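PDB 1KCF: cruciform cutting endonuclease 1, mitochondrial from Schizosaccharomyces pombe, which resolves Holliday junctions as a homodimeric endonuclease specific for four-way DNA, cutting at the point of strand exchange, and seems important for maintaining mitochondrial DNA. Local coordinates for residues C55-N60 with V65-W70; V113-R118 with A232-G237. All coordinates share one frame; numbering follows the deposited sequence.

Contact 1. Residues C55-N60 with V65-W70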
loop_
_atom_site.group_PDB
_atom_site.type_symbol
_atom_site.label_atom_id
_atom_site.label_comp_id
_atom_site.label_asym_id
_atom_site.label_seq_id
_atom_site.Cartn_x
_atom_site.Cartn_y
_atom_site.Cartn_z
ATOM N N CYS A 55 7.164 18.827 5.572
ATOM C CA CYS A 55 7.572 19.912 6.456
ATOM C C CYS A 55 8.065 19.242 7.735
ATOM O O CYS A 55 7.319 18.510 8.389
ATOM C CB CYS A 55 6.387 20.839 6.762
ATOM S SG CYS A 55 6.820 22.378 7.659
ATOM N N PHE A 56 9.327 19.468 8.073
ATOM C CA PHE A 56 9.918 18.877 9.269
ATOM C C PHE A 56 10.071 20.010 10.277
ATOM O O PHE A 56 10.783 20.981 10.024
ATOM C CB PHE A 56 11.275 18.254 8.911
ATOM C CG PHE A 56 11.921 17.486 10.035
ATOM C CD1 PHE A 56 11.210 16.525 10.743
ATOM C CD2 PHE A 56 13.256 17.708 10.367
ATOM C CE1 PHE A 56 11.813 15.794 11.765
ATOM C CE2 PHE A 56 13.870 16.982 11.388
ATOM C CZ PHE A 56 13.143 16.021 12.088
ATOM N N ALA A 57 9.391 19.889 11.414
ATOM C CA ALA A 57 9.429 20.936 12.426
ATOM C C ALA A 57 9.406 20.440 13.868
ATOM O O ALA A 57 9.214 19.256 14.130
ATOM C CB ALA A 57 8.267 21.882 12.200
ATOM N N SER A 58 9.602 21.373 14.797
ATOM C CA SER A 58 9.598 21.083 16.231
ATOM C C SER A 58 8.877 22.208 16.970
ATOM O O SER A 58 8.876 23.355 16.518
ATOM C CB SER A 58 11.031 20.968 16.761
ATOM O OG SER A 58 11.736 19.913 16.129
ATOM N N GLN A 59 8.259 21.882 18.100
ATOM C CA GLN A 59 7.548 22.888 18.873
ATOM C C GLN A 59 8.501 23.539 19.861
ATOM O O GLN A 59 9.191 22.859 20.621
ATOM C CB GLN A 59 6.368 22.273 19.622
ATOM C CG GLN A 59 5.436 23.308 20.222
ATOM C CD GLN A 59 4.003 23.129 19.765
ATOM O OE1 GLN A 59 3.346 22.146 20.113
ATOM N NE2 GLN A 59 3.510 24.080 18.976
ATOM N N ASN A 60 8.524 24.868 19.833
ATOM C CA ASN A 60 9.390 25.674 20.683
ATOM C C ASN A 60 8.889 25.761 22.126
ATOM O O ASN A 60 7.733 25.445 22.417
ATOM C CB ASN A 60 9.493 27.079 20.083
ATOM C CG ASN A 60 10.632 27.876 20.655
ATOM O OD1 ASN A 60 11.771 27.412 20.693
ATOM N ND2 ASN A 60 10.338 29.094 21.088
ATOM N N VAL A 65 6.132 27.150 16.506
ATOM C CA VAL A 65 6.553 26.110 15.585
ATOM C C VAL A 65 7.838 26.519 14.882
ATOM O O VAL A 65 7.920 27.600 14.304
ATOM C CB VAL A 65 5.478 25.838 14.523
ATOM C CG1 VAL A 65 5.973 24.777 13.551
ATOM C CG2 VAL A 65 4.186 25.403 15.199
ATOM N N ILE A 66 8.838 25.647 14.937
ATOM C CA ILE A 66 10.116 25.915 14.303
ATOM C C ILE A 66 10.330 24.948 13.147
ATOM O O ILE A 66 10.398 23.735 13.339
ATOM C CB ILE A 66 11.274 25.766 15.308
ATOM C CG1 ILE A 66 11.000 26.641 16.535
ATOM C CG2 ILE A 66 12.595 26.177 14.646
ATOM C CD1 ILE A 66 11.981 26.440 17.665
ATOM N N ILE A 67 10.429 25.494 11.942
ATOM C CA ILE A 67 10.630 24.688 10.749
ATOM C C ILE A 67 12.113 24.416 10.502
ATOM O O ILE A 67 12.924 25.340 10.462
ATOM C CB ILE A 67 10.018 25.393 9.519
ATOM C CG1 ILE A 67 8.493 25.460 9.683
ATOM C CG2 ILE A 67 10.421 24.670 8.238
ATOM C CD1 ILE A 67 7.760 26.122 8.543
ATOM N N HIS A 68 12.461 23.143 10.337
ATOM C CA HIS A 68 13.844 22.746 10.088
ATOM C C HIS A 68 14.080 22.528 8.595
ATOM O O HIS A 68 15.089 22.964 8.031
ATOM C CB HIS A 68 14.165 21.449 10.832
ATOM C CG HIS A 68 13.835 21.486 12.292
ATOM N ND1 HIS A 68 14.385 22.406 13.155
ATOM C CD2 HIS A 68 13.025 20.701 13.041
ATOM C CE1 HIS A 68 13.929 22.188 14.376
ATOM N NE2 HIS A 68 13.101 21.159 14.334
ATOM N N ASN A 69 13.149 21.827 7.962
ATOM C CA ASN A 69 13.240 21.542 6.539
ATOM C C ASN A 69 11.847 21.646 5.962
ATOM O O ASN A 69 10.865 21.305 6.624
ATOM C CB ASN A 69 13.813 20.152 6.301
ATOM C CG ASN A 69 15.207 20.002 6.862
ATOM O OD1 ASN A 69 15.384 19.688 8.037
ATOM N ND2 ASN A 69 16.212 20.246 6.025
ATOM N N TRP A 70 11.763 22.094 4.718
ATOM C CA TRP A 70 10.470 22.305 4.097
ATOM C C TRP A 70 10.639 22.310 2.589
ATOM O O TRP A 70 11.443 23.078 2.058
ATOM C CB TRP A 70 9.954 23.651 4.599
ATOM C CG TRP A 70 8.562 23.991 4.269
ATOM C CD1 TRP A 70 7.560 23.132 3.939
ATOM C CD2 TRP A 70 7.979 25.296 4.314
ATOM N NE1 TRP A 70 6.384 23.820 3.781
ATOM C CE2 TRP A 70 6.612 25.151 4.004
ATOM C CE3 TRP A 70 8.482 26.576 4.589
ATOM C CZ2 TRP A 70 5.732 26.237 3.960
ATOM C CZ3 TRP A 70 7.605 27.661 4.548
ATOM C CH2 TRP A 70 6.246 27.482 4.234
#

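Contact 2. Residues V113-R118 with A232-G237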
loop_
_atom_site.group_PDB
_atom_site.type_symbol
_atom_site.label_atom_id
_atom_site.label_comp_id
_atom_site.label_asym_id
_atom_site.label_seq_id
_atom_site.Cartn_x
_atom_site.Cartn_y
_atom_site.Cartn_z
ATOM N N VAL A 113 7.951 11.689 15.009
ATOM C CA VAL A 113 6.572 11.567 14.569
ATOM C C VAL A 113 6.467 11.843 13.077
ATOM O O VAL A 113 7.141 12.722 12.543
ATOM C CB VAL A 113 5.649 12.570 15.308
ATOM C CG1 VAL A 113 4.213 12.421 14.809
ATOM C CG2 VAL A 113 5.713 12.334 16.814
ATOM N N ILE A 114 5.625 11.068 12.405
ATOM C CA ILE A 114 5.399 11.242 10.981
ATOM C C ILE A 114 3.907 11.384 10.769
ATOM O O ILE A 114 3.138 10.496 11.131
ATOM C CB ILE A 114 5.900 10.037 10.162
ATOM C CG1 ILE A 114 7.414 9.908 10.306
ATOM C CG2 ILE A 114 5.529 10.218 8.690
ATOM C CD1 ILE A 114 7.972 8.656 9.678
ATOM N N LEU A 115 3.514 12.516 10.197
ATOM C CA LEU A 115 2.119 12.816 9.913
ATOM C C LEU A 115 1.879 12.622 8.421
ATOM O O LEU A 115 2.567 13.214 7.583
ATOM C CB LEU A 115 1.807 14.258 10.301
ATOM C CG LEU A 115 2.238 14.675 11.711
ATOM C CD1 LEU A 115 1.859 16.123 11.922
ATOM C CD2 LEU A 115 1.584 13.783 12.759
ATOM N N MET A 116 0.898 11.796 8.091
ATOM C CA MET A 116 0.604 11.513 6.699
ATOM C C MET A 116 -0.800 11.937 6.298
ATOM O O MET A 116 -1.783 11.652 6.980
ATOM C CB MET A 116 0.799 10.022 6.433
ATOM C CG MET A 116 1.156 9.671 4.999
ATOM S SD MET A 116 1.455 7.893 4.827
ATOM C CE MET A 116 3.142 7.789 5.418
ATOM N N GLU A 117 -0.878 12.632 5.174
ATOM C CA GLU A 117 -2.139 13.104 4.643
ATOM C C GLU A 117 -1.977 13.088 3.134
ATOM O O GLU A 117 -0.875 13.263 2.630
ATOM C CB GLU A 117 -2.394 14.520 5.154
ATOM C CG GLU A 117 -3.735 15.103 4.827
ATOM C CD GLU A 117 -4.040 16.326 5.675
ATOM O OE1 GLU A 117 -4.486 17.344 5.108
ATOM O OE2 GLU A 117 -3.839 16.269 6.909
ATOM N N ARG A 118 -3.055 12.840 2.409
ATOM C CA ARG A 118 -2.971 12.829 0.953
ATOM C C ARG A 118 -2.940 14.268 0.469
ATOM O O ARG A 118 -3.598 15.136 1.041
ATOM C CB ARG A 118 -4.184 12.132 0.333
ATOM C CG ARG A 118 -4.203 10.622 0.455
ATOM C CD ARG A 118 -5.483 10.061 -0.161
ATOM N NE ARG A 118 -5.516 8.601 -0.140
ATOM C CZ ARG A 118 -5.575 7.865 0.966
ATOM N NH1 ARG A 118 -5.613 8.450 2.159
ATOM N NH2 ARG A 118 -5.587 6.541 0.878
ATOM N N ALA A 232 2.989 22.562 5.569
ATOM C CA ALA A 232 3.293 23.397 6.726
ATOM C C ALA A 232 2.060 23.510 7.629
ATOM O O ALA A 232 2.179 23.538 8.851
ATOM C CB ALA A 232 3.749 24.782 6.274
ATOM N N LEU A 233 0.876 23.573 7.026
ATOM C CA LEU A 233 -0.362 23.671 7.801
ATOM C C LEU A 233 -0.677 22.347 8.479
ATOM O O LEU A 233 -1.330 22.315 9.525
ATOM C CB LEU A 233 -1.533 24.083 6.908
ATOM C CG LEU A 233 -1.523 25.519 6.383
ATOM C CD1 LEU A 233 -2.553 25.660 5.284
ATOM C CD2 LEU A 233 -1.808 26.486 7.525
ATOM N N ILE A 234 -0.217 21.253 7.883
ATOM C CA ILE A 234 -0.438 19.936 8.461
ATOM C C ILE A 234 0.383 19.811 9.743
ATOM O O ILE A 234 -0.161 19.544 10.815
ATOM C CB ILE A 234 -0.025 18.817 7.475
ATOM C CG1 ILE A 234 -1.039 18.727 6.329
ATOM C CG2 ILE A 234 0.074 17.484 8.199
ATOM C CD1 ILE A 234 -0.654 17.721 5.247
ATOM N N ALA A 235 1.693 20.019 9.624
ATOM C CA ALA A 235 2.603 19.925 10.763
ATOM C C ALA A 235 2.264 20.915 11.872
ATOM O O ALA A 235 2.052 20.516 13.018
ATOM C CB ALA A 235 4.038 20.149 10.306
ATOM N N SER A 236 2.220 22.202 11.535
ATOM C CA SER A 236 1.926 23.221 12.536
ATOM C C SER A 236 0.539 23.026 13.132
ATOM O O SER A 236 0.331 23.250 14.326
ATOM C CB SER A 236 2.051 24.626 11.937
ATOM O OG SER A 236 1.040 24.883 10.981
ATOM N N GLY A 237 -0.410 22.601 12.304
ATOM C CA GLY A 237 -1.757 22.384 12.792
ATOM C C GLY A 237 -1.789 21.281 13.834
ATOM O O GLY A 237 -2.403 21.424 14.887
#

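Contact 1. Residues C55-N60 with V65-W70
The imidazole of H68 meets S58 at its edge, where S58 OG lies in the ring plane and is hydrogen-bonded to H68 NE2 at 2.6 Å, while I66 O sits over the centre of one ring face. The hydroxyl also takes a hydrogen bond from the backbone N of R41, which links the ring to the residue just before strand 42-47. C55 SG stands over the five-membered ring of W70, 4.1 Å from its centroid, a sulfur-aromatic contact, and W215 stacks on the indole. With SG anti to its own N (chi1 -171°), C55 brings its sulfur over the ring and against I67 CD1, and that methyl also lies over a face of the indole, toward its rim. The F56 ring has N69 OD1 at its edge and lies oblique to H68, their planes at 58°.

These residues belong to an antiparallel beta hairpin in the central sheet of the RNase H-like fold. Its pairing is broken by a classic beta bulge: H68 and N69 both face F56, and F56 O accepts two bonds, from H68 N at 2.8 Å and, on a lone pair, from N69 N at 3.3 Å. F56 N donates almost straight to N69 O (172°). Beyond the bulge, S58 and I66 exchange a pair of backbone bonds. A57 suits its tight place, because its methyl already comes within 3.0 Å of I66 O; V65 CG1 packs on that methyl. W70 NE1 bonds to M228 O of helix 224-253, and near the hairpin's turn I66 CD1 lies against N60 OD1.

Contact 2. Residues V113-R118 with A232-G237
In the helix that presents I234 to L115 and E117, A232 O is gripped twice by S236: S236 N bonds to it at 3.0 Å and S236 OG at 2.8 Å, from opposite faces of the carbonyl plane, so the hydroxyl is satisfied within the helix. I234 makes most of the contact. Its CD1 meets E117 CB at 3.6 Å and E117 CD at 3.7 Å, and its CG2 lies 4.2 Å from L115 CB. L115 CD1 reaches the helix backbone at A235 CA, 4.0 Å away, where a small alanine lets the leucine come close. E117, extended with CG anti to N (chi1 -173°), lays its carboxylate obliquely against I234 CG1 and CD1, with OE2 hydrogen-bonded to the hydroxyl of T171. Replacing E117 with an alanine would probably leave T171 without this mate and open a gap beside I234 CG1. Here helix 224-253 of the RNase H-like fold passes over strand 113-118, the segment axes coming within 9.4 Å, and I234 also touches D46, a magnesium ligand. I234 and L115 thus hold helix to strand by van der Waals packing, part of it against E117, whose buried carboxylate has a polar partner in T171.

Contact 2 is core, its centre about 1 Å from that of the chain and its touching residues all buried. Contact 1, with its centre about 11 Å from that of the chain, is only half buried. Both reach the same sheet, 55-60 with 65-70 joining neighbouring strands through backbone hydrogen bonds, and 113-118 with 232-237 setting a helix over a strand by side-chain packing, the segment axes lying farther apart. The two meet through helix 224-253, where W70 CZ2 packs on A232 CB at 3.4 Å and C55 SG on A232 CA. The hairpin's buried face therefore rests on that helix, whereas its other face, with S58, I66 and N69 beside buried F56, is partly exposed.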